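Local atomic coordinates of glycoside hydrolase 15-related protein (Kribbella flavida, PDB entry 5Z3E), a protein that hydrolyses the alpha-1,6-glucosidic linkage at the non-reducing end of isomaltose, yielding beta-D-glucose and D-glucose, during intracellular breakdown of a cyclic tetrasaccharide. Residues H46-R51 / W383-Y388; G57-A62 / F79-I84; W156-V161 / V272-L277; H205-G210 / D265-A270. The protein carries 1 engineered substitution. One frame throughout, in Å; residues are numbered along the deposited sequence.

Overall arrangement
The four contacts lie in one mainly helical chain of glycoside hydrolase family 15, an (alpha/alpha)6 barrel. Contact 1 joins helices 32-52 and 382-394 and encloses the others in sequence. Contact 2 closes before contact 3 opens; contact 4 nests inside contact 3. Contacts 1 and 2, centres about 7 Å apart, share packing of Ile49 on Tyr59 and Thr80. Phe79 links contacts 2 and 3, touching Trp158 and Phe275. Contacts 3 and 4, centres about 12 Å apart, meet along one loop through Phe275 N and Ala270 O. By side-chain distance contact 4 comes nearest a catalytic position (Ser207, about 6 Å from predicted acceptor Asp195); contacts 1 and 2 lie about 10 and 12 Å from engineered Ala355.

Contact 1: residues H46-R51 / W383-Y388; sequences HAVITR and WSHGMY
The imidazole of His385 has one face against a methyl group of Val48: CG1 stands 3.8 Å from the ring centroid, its direction only 5° off the ring normal. This is a CH-pi contact centred on the ring, as the separations of Val48 CG1 from all five ring atoms of His385, 3.9 to 4.1 Å, confirm. The two side chains cross at about a right angle. Val48 is modelled in two conformers, so the contact belongs to the one described. His385 ND1 is hydrogen-bonded to Ser45 OG, one turn before Val48 on helix 32-52.

Ile49 packs against the CB of the histidine. With CG1 beside the backbone N (chi1 -71°) and CD1 extended beyond it, the branch runs past His385 in the opposite direction, bringing Ile49 CD1 within 3.8 Å of His385 CB and laying it against the backbone N of Gly386, also at 3.8 Å. The axes of the two helical segments are 9.5 Å apart at closest approach and run largely antiparallel, at 136°.

No hydrogen bond joins the segments. The contact therefore rests on apolar carbons and a pi face, while the Ser45 bond probably fixes the rotation of the imidazole; the His385 side chain lies about 10 Å from that of the engineered Ala355, the position of the inferred proton acceptor.

Contact 2: residues G57-A62 / F79-I84; sequences GAYPAA and FTAEGI
Tyr59 is the one residue of 57-62 whose side chain meets segment 79-84, and it does so with a ring face, with CE2 and with the hydroxyl end. Thr80 comes over the face: its CG2 lies 3.8 Å from the ring centroid, 15° off the normal, and Tyr59 CD2 to Thr80 CG2 measures 3.7 Å. The short distance and small angle make this a CH-pi contact, with the methyl displaced toward CD2 and the two side chains crossing obliquely. The threonine torsion explains which branch is used, because chi1 of -61° sets OG1 beside the backbone N and swings the methyl anti to that N, toward the ring.

Farther along the ring, Tyr59 CE2 touches Ala81 CB at 3.8 Å and comes equally near the alanine CA. One helical turn beyond Thr80, Ile84 meets the phenol end, its CG2 3.7 Å from Tyr59 OH. Phe96 of helix 90-105 also meets the tyrosine ring, with the two planes about 20° apart.

The polar ends are served separately. Tyr59 OH is hydrogen-bonded to Ser92 OG, and Thr80 OG1 to Asp76 O within its own helix. A water adds one thin polar link, donating to Pro60 O at 3.1 Å and, weakly, to Thr80 OG1 at 3.3 Å.

Carbon-to-ring packing thus dominates between the two segments. The buried phenol brings an oxygen into this setting, and the bond to Ser92 satisfies it while probably holding the ring in its present position.

Contact 3: residues W156-V161 / V272-L277; sequences WLWSVV and VVPFGL
Trp158, Pro274 and Phe275 make the whole of this contact, the tryptophan contributing the largest share of buried surface with 70 Å². One face of its indole receives both partners. Pro274 lies over the side formed by NE1, CE2 and CZ2: its CB is 3.6 Å from Trp158 NE1 and also 3.6 Å from CZ2, and its CG makes a CH-pi contact 4.1 Å from the centroid of the six-membered ring, 26° off the normal.

Phe275 meets the same face edge-on, over CG, CD2 and CE3. Its ring and the five-membered ring of Trp158 stand at 87°, with centroids 5.4 Å apart, the geometry of a T-shaped pair. The edge atom is Phe275 CE1, which lies 3.9 Å from Trp158 CD2. With CG anti to the tryptophan's own backbone N (chi1 161°), the indole projects from the helix so that its face is presented to the loop. Within the loop, which contains a cis peptide before Pro274, the proline CG also rests over a face of the Phe275 ring, so proline and phenylalanine pack on each other as well as on the indole.

A leucine in place of Trp158 would probably leave the proline CB and CG and the phenylalanine edge without a flat surface to lie on, opening a gap between helix and loop.

On the helix side, Trp158 also meets Phe79 of helix 74-87. On the loop side, Pro274 touches Trp325 of helix 317-329 and Phe275 touches Ala211 of helix 206-220, placing the contact of helix 151-167 with the 272-277 loop among three further helices.

Contact 4: residues H205-G210 / D265-A270; sequences HVSTLG and DGSLPA
Ser207 and Ser267 meet hydroxyl to hydroxyl at the tight point of this contact, where the two OG atoms lie 2.7 Å apart, a hydrogen-bonding distance, though the proton arrangement is not settled. Both serines place OG between the backbone N and the carbonyl carbon (chi1 65° in each), which turns the two oxygens toward one another, and Ser207 CB follows to 3.1 Å from Ser267 OG. Behind Ser267 stands Asp265. Its OD1 accepts from Ser267 OG at 2.7 Å, the hydroxyl coming from well above the carboxylate plane, and from Ser267 N at 2.9 Å on the anti side.

The bond from Ser267 N defines an Asx turn, set within a type I beta turn from Asp265 to Leu268 that leads into a 3-10 segment; the partner segment is the first turn of helix 206-220, with His205 at the N-cap position. Asp265 OD2 is held separately by a salt bridge to Lys257 NZ and a hydrogen bond from Trp197 NE1. An alanine instead of Ser267 would probably deprive Ser207 OG of this partner and Asp265 OD1 of one donor.

The looser part is also buried. Leu268 CD2 reaches Val206 CG1 at 3.8 Å, an apolar touch beside the serine pair, but stays 4.2 Å from Ser207 N. The Ser207 side chain, at the tight point, is about 6 Å from that of Asp195, a predicted proton acceptor.

Contact 1: residues H46-R51 / W383-Y388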
loop_
_atom_site.group_PDB
_atom_site.type_symbol
_atom_site.label_atom_id
_atom_site.label_comp_id
_atom_site.label_asym_id
_atom_site.label_seq_id
_atom_site.Cartn_x
_atom_site.Cartn_y
_atom_site.Cartn_z
ATOM N N HIS A 46 17.418 -0.216 3.288
ATOM C CA HIS A 46 17.766 -0.853 2.034
ATOM C C HIS A 46 18.365 -2.229 2.262
ATOM O O HIS A 46 18.024 -3.205 1.574
ATOM C CB HIS A 46 18.721 0.025 1.244
ATOM C CG HIS A 46 19.324 -0.690 0.077
ATOM N ND1 HIS A 46 20.559 -1.251 0.116
ATOM C CD2 HIS A 46 18.832 -0.962 -1.157
ATOM C CE1 HIS A 46 20.792 -1.853 -1.036
ATOM N NE2 HIS A 46 19.770 -1.682 -1.834
ATOM N N ALA A 47 19.271 -2.356 3.238
ATOM C CA ALA A 47 19.937 -3.611 3.491
ATOM C C ALA A 47 18.976 -4.686 3.953
ATOM O O ALA A 47 19.062 -5.825 3.493
ATOM C CB ALA A 47 21.067 -3.419 4.510
ATOM N N VAL A 48 18.069 -4.370 4.852
ATOM C CA VAL A 48 17.222 -5.398 5.393
ATOM C C VAL A 48 16.171 -5.845 4.351
ATOM O O VAL A 48 15.828 -7.020 4.284
ATOM C CB VAL A 48 16.664 -4.978 6.768
ATOM C CG1 VAL A 48 15.599 -3.925 6.599
ATOM C CG2 VAL A 48 16.109 -6.143 7.534
ATOM N N ILE A 49 15.706 -4.928 3.505
ATOM C CA ILE A 49 14.782 -5.304 2.444
ATOM C C ILE A 49 15.472 -6.228 1.447
ATOM O O ILE A 49 14.951 -7.284 1.065
ATOM C CB ILE A 49 14.213 -4.051 1.745
ATOM C CG1 ILE A 49 13.230 -3.308 2.657
ATOM C CG2 ILE A 49 13.553 -4.432 0.432
ATOM C CD1 ILE A 49 12.934 -1.892 2.229
ATOM N N THR A 50 16.657 -5.845 1.005
ATOM C CA THR A 50 17.330 -6.624 -0.035
ATOM C C THR A 50 17.870 -7.928 0.498
ATOM O O THR A 50 17.892 -8.922 -0.232
ATOM C CB THR A 50 18.394 -5.810 -0.778
ATOM O OG1 THR A 50 19.385 -5.337 0.143
ATOM C CG2 THR A 50 17.789 -4.659 -1.536
ATOM N N ARG A 51 18.265 -7.980 1.769
ATOM C CA ARG A 51 18.726 -9.240 2.321
ATOM C C ARG A 51 17.597 -10.244 2.388
ATOM O O ARG A 51 17.814 -11.435 2.174
ATOM C CB ARG A 51 19.276 -9.015 3.729
ATOM C CG ARG A 51 19.858 -10.294 4.251
ATOM C CD ARG A 51 19.165 -10.944 5.390
ATOM N NE ARG A 51 19.149 -10.081 6.586
ATOM C CZ ARG A 51 18.795 -10.489 7.807
ATOM N NH1 ARG A 51 18.668 -9.585 8.804
ATOM N NH2 ARG A 51 18.625 -11.791 8.079
ATOM N N TRP A 383 7.458 -3.439 4.737
ATOM C CA TRP A 383 6.679 -2.274 4.340
ATOM C C TRP A 383 7.015 -1.057 5.218
ATOM O O TRP A 383 7.083 0.067 4.737
ATOM C CB TRP A 383 5.198 -2.646 4.367
ATOM C CG TRP A 383 4.230 -1.626 3.810
ATOM C CD1 TRP A 383 4.512 -0.463 3.171
ATOM C CD2 TRP A 383 2.798 -1.716 3.889
ATOM N NE1 TRP A 383 3.336 0.190 2.857
ATOM C CE2 TRP A 383 2.268 -0.561 3.288
ATOM C CE3 TRP A 383 1.910 -2.648 4.442
ATOM C CZ2 TRP A 383 0.911 -0.300 3.245
ATOM C CZ3 TRP A 383 0.551 -2.363 4.411
ATOM C CH2 TRP A 383 0.075 -1.199 3.833
ATOM N N SER A 384 7.271 -1.268 6.510
ATOM C CA SER A 384 7.712 -0.149 7.353
ATOM C C SER A 384 8.978 0.495 6.798
ATOM O O SER A 384 9.080 1.721 6.726
ATOM C CB SER A 384 7.976 -0.603 8.784
ATOM O OG SER A 384 6.787 -0.941 9.438
ATOM N N HIS A 385 9.948 -0.339 6.451
ATOM C CA HIS A 385 11.180 0.136 5.864
ATOM C C HIS A 385 10.994 0.786 4.504
ATOM O O HIS A 385 11.625 1.795 4.195
ATOM C CB HIS A 385 12.208 -0.998 5.819
ATOM C CG HIS A 385 12.719 -1.370 7.182
ATOM N ND1 HIS A 385 13.687 -0.615 7.820
ATOM C CD2 HIS A 385 12.368 -2.343 8.055
ATOM C CE1 HIS A 385 13.908 -1.126 9.008
ATOM N NE2 HIS A 385 13.125 -2.181 9.197
ATOM N N GLY A 386 10.122 0.196 3.676
ATOM C CA GLY A 386 9.848 0.812 2.393
ATOM C C GLY A 386 9.263 2.197 2.527
ATOM O O GLY A 386 9.657 3.117 1.808
ATOM N N MET A 387 8.309 2.345 3.436
ATOM C CA MET A 387 7.691 3.641 3.652
ATOM C C MET A 387 8.661 4.656 4.246
ATOM O O MET A 387 8.616 5.842 3.912
ATOM C CB MET A 387 6.462 3.541 4.552
ATOM C CG MET A 387 5.347 2.747 4.048
ATOM S SD MET A 387 4.670 3.339 2.425
ATOM C CE MET A 387 3.924 4.835 2.910
ATOM N N TYR A 388 9.542 4.200 5.137
ATOM C CA TYR A 388 10.588 5.075 5.656
ATOM C C TYR A 388 11.440 5.623 4.507
ATOM O O TYR A 388 11.716 6.835 4.439
ATOM C CB TYR A 388 11.470 4.324 6.659
ATOM C CG TYR A 388 12.591 5.201 7.151
ATOM C CD1 TYR A 388 12.374 6.113 8.155
ATOM C CD2 TYR A 388 13.846 5.151 6.554
ATOM C CE1 TYR A 388 13.390 6.960 8.561
ATOM C CE2 TYR A 388 14.849 5.992 6.932
ATOM C CZ TYR A 388 14.649 6.873 7.951
ATOM O OH TYR A 388 15.638 7.753 8.351
#

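Contact 2: residues G57-A62 / F79-I84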
loop_
_atom_site.group_PDB
_atom_site.type_symbol
_atom_site.label_atom_id
_atom_site.label_comp_id
_atom_site.label_asym_id
_atom_site.label_seq_id
_atom_site.Cartn_x
_atom_site.Cartn_y
_atom_site.Cartn_z
ATOM N N GLY A 57 12.553 -13.130 -6.337
ATOM C CA GLY A 57 12.251 -11.729 -6.484
ATOM C C GLY A 57 11.224 -11.163 -5.520
ATOM O O GLY A 57 11.185 -9.943 -5.313
ATOM N N ALA A 58 10.382 -12.016 -4.927
ATOM C CA ALA A 58 9.350 -11.490 -4.048
ATOM C C ALA A 58 9.973 -10.821 -2.828
ATOM O O ALA A 58 10.982 -11.274 -2.287
ATOM C CB ALA A 58 8.424 -12.619 -3.527
ATOM N N TYR A 59 9.335 -9.756 -2.355
ATOM C CA TYR A 59 9.636 -9.222 -1.024
ATOM C C TYR A 59 8.702 -9.901 -0.026
ATOM O O TYR A 59 7.497 -9.822 -0.173
ATOM C CB TYR A 59 9.452 -7.708 -0.938
ATOM C CG TYR A 59 10.395 -6.890 -1.789
ATOM C CD1 TYR A 59 11.773 -6.974 -1.645
ATOM C CD2 TYR A 59 9.902 -5.984 -2.727
ATOM C CE1 TYR A 59 12.621 -6.196 -2.400
ATOM C CE2 TYR A 59 10.739 -5.200 -3.476
ATOM C CZ TYR A 59 12.103 -5.303 -3.329
ATOM O OH TYR A 59 12.889 -4.497 -4.110
ATOM N N PRO A 60 9.250 -10.541 1.020
ATOM C CA PRO A 60 8.369 -11.063 2.069
ATOM C C PRO A 60 7.792 -9.907 2.867
ATOM O O PRO A 60 8.375 -8.849 2.964
ATOM C CB PRO A 60 9.322 -11.883 2.921
ATOM C CG PRO A 60 10.634 -11.154 2.803
ATOM C CD PRO A 60 10.684 -10.720 1.351
ATOM N N ALA A 61 6.657 -10.136 3.491
ATOM C CA ALA A 61 6.100 -9.098 4.353
ATOM C C ALA A 61 6.880 -8.991 5.655
ATOM O O ALA A 61 7.151 -7.868 6.137
ATOM C CB ALA A 61 4.633 -9.377 4.652
ATOM N N ALA A 62 7.154 -10.129 6.251
ATOM C CA ALA A 62 7.642 -10.148 7.637
ATOM C C ALA A 62 8.308 -11.497 7.851
ATOM O O ALA A 62 7.657 -12.464 8.266
ATOM C CB ALA A 62 6.488 -9.983 8.592
ATOM N N PHE A 79 4.820 -0.993 -2.179
ATOM C CA PHE A 79 5.402 0.136 -1.466
ATOM C C PHE A 79 6.873 -0.109 -1.145
ATOM O O PHE A 79 7.686 0.806 -1.207
ATOM C CB PHE A 79 4.610 0.468 -0.203
ATOM C CG PHE A 79 3.357 1.246 -0.453
ATOM C CD1 PHE A 79 3.404 2.568 -0.873
ATOM C CD2 PHE A 79 2.115 0.702 -0.174
ATOM C CE1 PHE A 79 2.241 3.300 -1.063
ATOM C CE2 PHE A 79 0.969 1.454 -0.298
ATOM C CZ PHE A 79 1.033 2.742 -0.791
ATOM N N THR A 80 7.223 -1.344 -0.782
ATOM C CA THR A 80 8.609 -1.704 -0.562
ATOM C C THR A 80 9.424 -1.429 -1.811
ATOM O O THR A 80 10.492 -0.808 -1.764
ATOM C CB THR A 80 8.728 -3.169 -0.089
ATOM O OG1 THR A 80 8.029 -3.336 1.150
ATOM C CG2 THR A 80 10.147 -3.592 0.129
ATOM N N ALA A 81 8.920 -1.897 -2.957
ATOM C CA ALA A 81 9.598 -1.706 -4.222
ATOM C C ALA A 81 9.774 -0.246 -4.578
ATOM O O ALA A 81 10.789 0.142 -5.159
ATOM C CB ALA A 81 8.836 -2.424 -5.340
ATOM N N GLU A 82 8.778 0.593 -4.267
ATOM C CA GLU A 82 8.885 2.023 -4.532
ATOM C C GLU A 82 9.979 2.653 -3.677
ATOM O O GLU A 82 10.746 3.481 -4.175
ATOM C CB GLU A 82 7.524 2.698 -4.306
ATOM C CG GLU A 82 7.544 4.210 -4.381
ATOM C CD GLU A 82 7.906 4.841 -5.717
ATOM O OE1 GLU A 82 8.179 4.134 -6.709
ATOM O OE2 GLU A 82 7.921 6.108 -5.738
ATOM N N GLY A 83 10.063 2.286 -2.406
ATOM C CA GLY A 83 11.165 2.779 -1.585
ATOM C C GLY A 83 12.514 2.381 -2.123
ATOM O O GLY A 83 13.446 3.183 -2.169
ATOM N N ILE A 84 12.640 1.124 -2.568
ATOM C CA ILE A 84 13.889 0.622 -3.108
ATOM C C ILE A 84 14.243 1.311 -4.428
ATOM O O ILE A 84 15.409 1.623 -4.693
ATOM C CB ILE A 84 13.810 -0.914 -3.258
ATOM C CG1 ILE A 84 13.746 -1.600 -1.886
ATOM C CG2 ILE A 84 14.935 -1.472 -4.116
ATOM C CD1 ILE A 84 15.007 -1.435 -1.025
HETATM O O HOH W 1 7.098 -6.506 1.482
#

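Contact 3: residues W156-V161 / V272-L277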
loop_
_atom_site.group_PDB
_atom_site.type_symbol
_atom_site.label_atom_id
_atom_site.label_comp_id
_atom_site.label_asym_id
_atom_site.label_seq_id
_atom_site.Cartn_x
_atom_site.Cartn_y
_atom_site.Cartn_z
ATOM N N TRP A 156 0.254 -2.425 -7.500
ATOM C CA TRP A 156 1.348 -2.912 -8.322
ATOM C C TRP A 156 1.436 -2.122 -9.623
ATOM O O TRP A 156 2.521 -1.730 -10.054
ATOM C CB TRP A 156 1.233 -4.407 -8.616
ATOM C CG TRP A 156 2.423 -4.833 -9.433
ATOM C CD1 TRP A 156 3.716 -4.744 -9.052
ATOM C CD2 TRP A 156 2.447 -5.255 -10.800
ATOM N NE1 TRP A 156 4.555 -5.112 -10.060
ATOM C CE2 TRP A 156 3.804 -5.420 -11.156
ATOM C CE3 TRP A 156 1.459 -5.522 -11.760
ATOM C CZ2 TRP A 156 4.193 -5.878 -12.419
ATOM C CZ3 TRP A 156 1.862 -5.965 -13.006
ATOM C CH2 TRP A 156 3.216 -6.141 -13.323
ATOM N N LEU A 157 0.289 -1.871 -10.272
ATOM C CA LEU A 157 0.302 -1.072 -11.489
ATOM C C LEU A 157 0.946 0.285 -11.245
ATOM O O LEU A 157 1.783 0.752 -12.030
ATOM C CB LEU A 157 -1.114 -0.890 -12.008
ATOM C CG LEU A 157 -1.771 -2.146 -12.583
ATOM C CD1 LEU A 157 -3.181 -1.792 -13.037
ATOM C CD2 LEU A 157 -0.980 -2.744 -13.740
ATOM N N TRP A 158 0.537 0.967 -10.174
ATOM C CA TRP A 158 1.160 2.235 -9.825
ATOM C C TRP A 158 2.662 2.083 -9.654
ATOM O O TRP A 158 3.463 2.876 -10.173
ATOM C CB TRP A 158 0.503 2.805 -8.549
ATOM C CG TRP A 158 1.331 3.831 -7.846
ATOM C CD1 TRP A 158 1.541 5.132 -8.204
ATOM C CD2 TRP A 158 2.159 3.602 -6.686
ATOM N NE1 TRP A 158 2.430 5.718 -7.330
ATOM C CE2 TRP A 158 2.817 4.803 -6.400
ATOM C CE3 TRP A 158 2.364 2.510 -5.846
ATOM C CZ2 TRP A 158 3.697 4.933 -5.302
ATOM C CZ3 TRP A 158 3.211 2.628 -4.765
ATOM C CH2 TRP A 158 3.856 3.838 -4.508
ATOM N N SER A 159 3.078 1.068 -8.912
ATOM C CA SER A 159 4.483 0.877 -8.587
ATOM C C SER A 159 5.334 0.625 -9.829
ATOM O O SER A 159 6.409 1.217 -9.997
ATOM C CB SER A 159 4.615 -0.259 -7.583
ATOM O OG SER A 159 5.940 -0.620 -7.338
ATOM N N VAL A 160 4.899 -0.283 -10.686
ATOM C CA VAL A 160 5.728 -0.655 -11.832
ATOM C C VAL A 160 5.831 0.499 -12.820
ATOM O O VAL A 160 6.906 0.762 -13.360
ATOM C CB VAL A 160 5.249 -1.992 -12.467
ATOM C CG1 VAL A 160 3.918 -1.886 -13.188
ATOM C CG2 VAL A 160 6.320 -2.532 -13.396
ATOM N N VAL A 161 4.734 1.225 -13.051
ATOM C CA VAL A 161 4.783 2.382 -13.939
ATOM C C VAL A 161 5.713 3.435 -13.371
ATOM O O VAL A 161 6.526 4.033 -14.093
ATOM C CB VAL A 161 3.369 2.934 -14.171
ATOM C CG1 VAL A 161 3.422 4.284 -14.889
ATOM C CG2 VAL A 161 2.536 1.955 -14.982
ATOM N N VAL A 272 -4.692 10.671 -1.578
ATOM C CA VAL A 272 -4.162 11.943 -2.047
ATOM C C VAL A 272 -2.829 11.636 -2.718
ATOM O O VAL A 272 -2.761 11.550 -3.954
ATOM C CB VAL A 272 -4.076 12.974 -0.890
ATOM C CG1 VAL A 272 -3.587 14.295 -1.427
ATOM C CG2 VAL A 272 -5.415 13.124 -0.200
ATOM N N VAL A 273 -1.789 11.398 -1.931
ATOM C CA VAL A 273 -0.510 10.918 -2.441
ATOM C C VAL A 273 -0.286 9.508 -1.907
ATOM O O VAL A 273 -0.340 9.288 -0.693
ATOM C CB VAL A 273 0.635 11.851 -1.986
ATOM C CG1 VAL A 273 1.974 11.335 -2.417
ATOM C CG2 VAL A 273 0.391 13.260 -2.476
ATOM N N PRO A 274 -0.044 8.516 -2.774
ATOM C CA PRO A 274 0.299 8.648 -4.197
ATOM C C PRO A 274 -0.852 8.437 -5.160
ATOM O O PRO A 274 -0.644 8.573 -6.359
ATOM C CB PRO A 274 1.328 7.536 -4.389
ATOM C CG PRO A 274 0.833 6.438 -3.487
ATOM C CD PRO A 274 0.316 7.171 -2.258
ATOM N N PHE A 275 -2.060 8.085 -4.698
ATOM C CA PHE A 275 -3.048 7.567 -5.640
ATOM C C PHE A 275 -3.869 8.613 -6.387
ATOM O O PHE A 275 -4.517 8.270 -7.378
ATOM C CB PHE A 275 -3.901 6.527 -4.981
ATOM C CG PHE A 275 -3.054 5.298 -4.470
ATOM C CD1 PHE A 275 -2.020 4.764 -5.254
ATOM C CD2 PHE A 275 -3.319 4.772 -3.278
ATOM C CE1 PHE A 275 -1.251 3.690 -4.808
ATOM C CE2 PHE A 275 -2.583 3.628 -2.820
ATOM C CZ PHE A 275 -1.528 3.180 -3.613
ATOM N N GLY A 276 -3.870 9.866 -5.959
ATOM C CA GLY A 276 -4.306 10.964 -6.817
ATOM C C GLY A 276 -5.795 11.177 -7.047
ATOM O O GLY A 276 -6.159 11.781 -8.048
ATOM N N LEU A 277 -6.629 10.781 -6.101
ATOM C CA LEU A 277 -8.065 11.124 -6.245
ATOM C C LEU A 277 -8.252 12.665 -6.294
ATOM O O LEU A 277 -9.139 13.162 -7.010
ATOM C CB LEU A 277 -8.909 10.518 -5.101
ATOM C CG LEU A 277 -9.094 8.976 -4.807
ATOM C CD1 LEU A 277 -10.053 8.518 -3.659
ATOM C CD2 LEU A 277 -9.572 8.378 -6.102
#

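Contact 4: residues H205-G210 / D265-A270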
loop_
_atom_site.group_PDB
_atom_site.type_symbol
_atom_site.label_atom_id
_atom_site.label_comp_id
_atom_site.label_asym_id
_atom_site.label_seq_id
_atom_site.Cartn_x
_atom_site.Cartn_y
_atom_site.Cartn_z
ATOM N N HIS A 205 -14.119 0.149 0.213
ATOM C CA HIS A 205 -13.218 0.917 1.057
ATOM C C HIS A 205 -12.525 1.981 0.240
ATOM O O HIS A 205 -12.007 1.705 -0.835
ATOM C CB HIS A 205 -12.230 -0.034 1.732
ATOM C CG HIS A 205 -12.950 -1.058 2.508
ATOM N ND1 HIS A 205 -13.495 -0.781 3.744
ATOM C CD2 HIS A 205 -13.298 -2.318 2.150
ATOM C CE1 HIS A 205 -14.136 -1.868 4.123
ATOM N NE2 HIS A 205 -14.048 -2.812 3.181
ATOM N N VAL A 206 -12.492 3.214 0.739
ATOM C CA VAL A 206 -11.987 4.322 -0.050
ATOM C C VAL A 206 -10.492 4.178 -0.347
ATOM O O VAL A 206 -10.086 4.532 -1.463
ATOM C CB VAL A 206 -12.408 5.657 0.582
ATOM C CG1 VAL A 206 -11.767 6.845 -0.109
ATOM C CG2 VAL A 206 -13.927 5.782 0.513
ATOM N N SER A 207 -9.683 3.627 0.555
ATOM C CA SER A 207 -8.283 3.437 0.221
ATOM C C SER A 207 -8.047 2.251 -0.725
ATOM O O SER A 207 -6.981 2.177 -1.343
ATOM C CB SER A 207 -7.403 3.333 1.450
ATOM O OG SER A 207 -7.731 2.174 2.183
ATOM N N THR A 208 -9.010 1.347 -0.850
ATOM C CA THR A 208 -8.962 0.302 -1.877
ATOM C C THR A 208 -9.335 0.876 -3.242
ATOM O O THR A 208 -8.602 0.715 -4.217
ATOM C CB THR A 208 -9.844 -0.887 -1.494
ATOM O OG1 THR A 208 -9.335 -1.431 -0.286
ATOM C CG2 THR A 208 -9.881 -1.910 -2.604
ATOM N N LEU A 209 -10.460 1.582 -3.289
ATOM C CA LEU A 209 -10.833 2.321 -4.492
ATOM C C LEU A 209 -9.704 3.236 -4.903
ATOM O O LEU A 209 -9.394 3.375 -6.099
ATOM C CB LEU A 209 -12.116 3.103 -4.238
ATOM C CG LEU A 209 -13.370 2.246 -4.086
ATOM C CD1 LEU A 209 -14.502 3.077 -3.487
ATOM C CD2 LEU A 209 -13.793 1.635 -5.410
ATOM N N GLY A 210 -9.067 3.909 -3.941
ATOM C CA GLY A 210 -7.975 4.794 -4.246
ATOM C C GLY A 210 -6.788 4.074 -4.861
ATOM O O GLY A 210 -6.205 4.561 -5.841
ATOM N N ASP A 265 -10.030 6.459 8.340
ATOM C CA ASP A 265 -9.072 5.362 8.481
ATOM C C ASP A 265 -7.703 5.963 8.190
ATOM O O ASP A 265 -7.574 6.855 7.346
ATOM C CB ASP A 265 -9.413 4.224 7.510
ATOM C CG ASP A 265 -8.562 2.982 7.680
ATOM O OD1 ASP A 265 -7.414 2.975 7.152
ATOM O OD2 ASP A 265 -9.019 2.018 8.325
ATOM N N GLY A 266 -6.666 5.457 8.854
ATOM C CA GLY A 266 -5.343 5.983 8.667
ATOM C C GLY A 266 -4.753 5.764 7.277
ATOM O O GLY A 266 -3.789 6.416 6.907
ATOM N N SER A 267 -5.335 4.851 6.495
ATOM C CA SER A 267 -4.910 4.652 5.115
ATOM C C SER A 267 -5.370 5.754 4.171
ATOM O O SER A 267 -4.866 5.854 3.051
ATOM C CB SER A 267 -5.404 3.304 4.599
ATOM O OG SER A 267 -6.815 3.254 4.519
ATOM N N LEU A 268 -6.337 6.561 4.585
ATOM C CA LEU A 268 -6.951 7.495 3.650
ATOM C C LEU A 268 -6.009 8.508 2.989
ATOM O O LEU A 268 -6.254 8.873 1.836
ATOM C CB LEU A 268 -8.130 8.230 4.283
ATOM C CG LEU A 268 -9.360 7.363 4.534
ATOM C CD1 LEU A 268 -10.409 8.182 5.249
ATOM C CD2 LEU A 268 -9.922 6.818 3.218
ATOM N N PRO A 269 -4.944 8.979 3.654
ATOM C CA PRO A 269 -4.072 9.920 2.943
ATOM C C PRO A 269 -3.483 9.337 1.656
ATOM O O PRO A 269 -3.112 10.106 0.772
ATOM C CB PRO A 269 -3.010 10.265 3.991
ATOM C CG PRO A 269 -3.756 10.111 5.311
ATOM C CD PRO A 269 -4.581 8.864 5.077
ATOM N N ALA A 270 -3.366 8.010 1.530
ATOM C CA ALA A 270 -2.866 7.422 0.289
ATOM C C ALA A 270 -3.717 7.807 -0.913
ATOM O O ALA A 270 -3.244 7.795 -2.045
ATOM C CB ALA A 270 -2.800 5.926 0.408
#